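Long-range contact in methyltransferase (Bacteroides thetaiotaomicron, PDB 3FQ6), which is a fragment of a probable methyltransferase of the tetrapyrrole (corrin/porphyrin) methylase family: residues Arg76-Leu81 against Glu101-Ile106. Residues are numbered along the deposited sequence; the frame is centred on the assembly and turned at random.
Sequences REISKL and EPRGEI
Glu-77 and Glu-105 form an antiparallel hydrogen-bonded pair, Glu-77 N to Glu-105 O at 2.9 Å and Glu-105 N to Glu-77 O at 3.0 Å, where strand 71-77 ends beside the start of strand 105-110. The two strands are neighbours in the mixed sheet of an alpha/beta domain, and the loop 101-104 leads in from helix 90-99. Past the pair, Gly-104 has phi 96°, and a CB there would clash with Glu-77 O, so the backbones close up as only glycine allows.

On the other side of the glutamate pair, deeper in the sheet, Arg-76 and Ile-106 make a non-hydrogen-bonded pair, their side chains side by side on one face, with Arg-76 CG 3.6 Å from Ile-106 CD1. The arginine chain bends at chi3 (49°), which brings NE round to the carbonyl of Arg-103. Arg-103 O then meets the guanidinium edge near its plane, accepting from NE at 2.8 Å and weakly from NH1, while Pro-102 CA lies over one face and Ile-78 CG1 over the opposite one, both offset toward its rim. NH2 is salt-bridged to Glu-84, so this one group joins the loop to an edge strand of the sheet, 83-87. An alanine in place of Arg-76 would probably leave Arg-103 O without these donors and Glu-84 without this counter-charge, letting the loop shift.

On the other face Glu-77 CG and Glu-105 CB touch at 4.0 Å, their carboxylate planes 46° apart. The Arg-103 side chain crosses that of Ile-78 at about a right angle, with NH1 and NH2 each 3.5 Å from Ile-78 CG2.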
loop_
_atom_site.group_PDB
_atom_site.type_symbol
_atom_site.label_atom_id
_atom_site.label_comp_id
_atom_site.label_asym_id
_atom_site.label_seq_id
_atom_site.Cartn_x
_atom_site.Cartn_y
_atom_site.Cartn_z
ATOM N N ARG A 76 1.808 -9.317 3.344
ATOM C CA ARG A 76 3.175 -9.807 3.206
ATOM C C ARG A 76 3.135 -11.318 3.132
ATOM O O ARG A 76 2.716 -11.947 4.105
ATOM C CB ARG A 76 4.021 -9.451 4.436
ATOM C CG ARG A 76 4.419 -8.022 4.616
ATOM C CD ARG A 76 5.207 -7.873 5.941
ATOM N NE ARG A 76 6.282 -8.856 6.100
ATOM C CZ ARG A 76 6.691 -9.387 7.261
ATOM N NH1 ARG A 76 7.692 -10.267 7.272
ATOM N NH2 ARG A 76 6.106 -9.070 8.406
ATOM N N GLU A 77 3.551 -11.874 1.979
ATOM C CA GLU A 77 3.934 -13.300 1.825
ATOM C C GLU A 77 5.251 -13.419 2.527
ATOM O O GLU A 77 6.243 -12.933 2.002
ATOM C CB GLU A 77 4.249 -13.651 0.376
ATOM C CG GLU A 77 3.205 -13.343 -0.634
ATOM C CD GLU A 77 2.469 -14.568 -1.053
ATOM O OE1 GLU A 77 1.223 -14.479 -1.156
ATOM O OE2 GLU A 77 3.129 -15.622 -1.261
ATOM N N ILE A 78 5.293 -14.048 3.693
ATOM C CA ILE A 78 6.551 -14.169 4.421
ATOM C C ILE A 78 7.289 -15.408 3.967
ATOM O O ILE A 78 8.494 -15.524 4.135
ATOM C CB ILE A 78 6.336 -14.165 5.937
ATOM C CG1 ILE A 78 5.737 -12.815 6.354
ATOM C CG2 ILE A 78 7.661 -14.429 6.659
ATOM C CD1 ILE A 78 5.218 -12.744 7.767
ATOM N N SER A 79 6.542 -16.327 3.382
ATOM C CA SER A 79 7.088 -17.542 2.819
ATOM C C SER A 79 5.917 -18.154 2.092
ATOM O O SER A 79 4.831 -17.592 2.067
ATOM C CB SER A 79 7.570 -18.485 3.923
ATOM O OG SER A 79 6.549 -19.385 4.306
ATOM N N LYS A 80 6.121 -19.313 1.511
ATOM C CA LYS A 80 5.029 -20.031 0.880
ATOM C C LYS A 80 4.021 -20.532 1.932
ATOM O O LYS A 80 2.824 -20.638 1.662
ATOM C CB LYS A 80 5.606 -21.198 0.061
ATOM C CG LYS A 80 4.573 -22.158 -0.498
ATOM C CD LYS A 80 3.656 -21.500 -1.557
ATOM C CE LYS A 80 2.658 -22.525 -2.124
ATOM N NZ LYS A 80 3.272 -23.883 -2.203
ATOM N N LEU A 81 4.534 -20.831 3.124
ATOM C CA LEU A 81 3.753 -21.370 4.217
ATOM C C LEU A 81 3.110 -20.279 5.084
ATOM O O LEU A 81 2.244 -20.568 5.909
ATOM C CB LEU A 81 4.658 -22.231 5.088
ATOM C CG LEU A 81 4.820 -23.749 4.840
ATOM C CD1 LEU A 81 5.185 -24.171 3.398
ATOM C CD2 LEU A 81 5.811 -24.327 5.843
ATOM N N GLU A 101 11.265 -5.447 10.917
ATOM C CA GLU A 101 11.790 -5.485 9.531
ATOM C C GLU A 101 10.925 -6.207 8.485
ATOM O O GLU A 101 10.667 -7.415 8.605
ATOM C CB GLU A 101 13.209 -6.056 9.490
ATOM C CG GLU A 101 14.253 -5.050 9.907
ATOM C CD GLU A 101 13.852 -3.623 9.538
ATOM O OE1 GLU A 101 14.767 -2.783 9.306
ATOM O OE2 GLU A 101 12.622 -3.343 9.495
ATOM N N PRO A 102 10.487 -5.470 7.438
ATOM C CA PRO A 102 9.671 -6.178 6.462
ATOM C C PRO A 102 10.581 -7.123 5.708
ATOM O O PRO A 102 11.667 -6.739 5.256
ATOM C CB PRO A 102 9.111 -5.060 5.552
ATOM C CG PRO A 102 9.453 -3.740 6.246
ATOM C CD PRO A 102 10.714 -4.065 7.039
ATOM N N ARG A 103 10.162 -8.375 5.674
ATOM C CA ARG A 103 10.757 -9.386 4.830
ATOM C C ARG A 103 9.546 -9.810 3.988
ATOM O O ARG A 103 8.410 -9.532 4.374
ATOM C CB ARG A 103 11.269 -10.534 5.704
ATOM C CG ARG A 103 12.775 -10.903 5.573
ATOM C CD ARG A 103 13.279 -11.820 6.734
ATOM N NE ARG A 103 12.723 -13.188 6.701
ATOM C CZ ARG A 103 11.478 -13.548 7.068
ATOM N NH1 ARG A 103 10.588 -12.660 7.510
ATOM N NH2 ARG A 103 11.110 -14.820 6.988
ATOM N N GLY A 104 9.779 -10.431 2.833
ATOM C CA GLY A 104 8.709 -11.020 2.027
ATOM C C GLY A 104 8.162 -10.161 0.903
ATOM O O GLY A 104 8.711 -9.097 0.617
ATOM N N GLU A 105 7.078 -10.618 0.268
ATOM C CA GLU A 105 6.476 -9.929 -0.882
ATOM C C GLU A 105 5.264 -9.140 -0.420
ATOM O O GLU A 105 4.410 -9.679 0.280
ATOM C CB GLU A 105 6.072 -10.914 -1.976
ATOM C CG GLU A 105 7.209 -11.787 -2.478
ATOM C CD GLU A 105 6.900 -12.468 -3.807
ATOM O OE1 GLU A 105 7.677 -13.374 -4.222
ATOM O OE2 GLU A 105 5.886 -12.096 -4.447
ATOM N N ILE A 106 5.195 -7.872 -0.821
ATOM C CA ILE A 106 4.257 -6.928 -0.258
ATOM C C ILE A 106 3.201 -6.475 -1.265
ATOM O O ILE A 106 3.509 -6.175 -2.426
ATOM C CB ILE A 106 4.971 -5.668 0.218
ATOM C CG1 ILE A 106 6.337 -6.007 0.839
ATOM C CG2 ILE A 106 4.038 -4.842 1.125
ATOM C CD1 ILE A 106 6.407 -6.004 2.325
#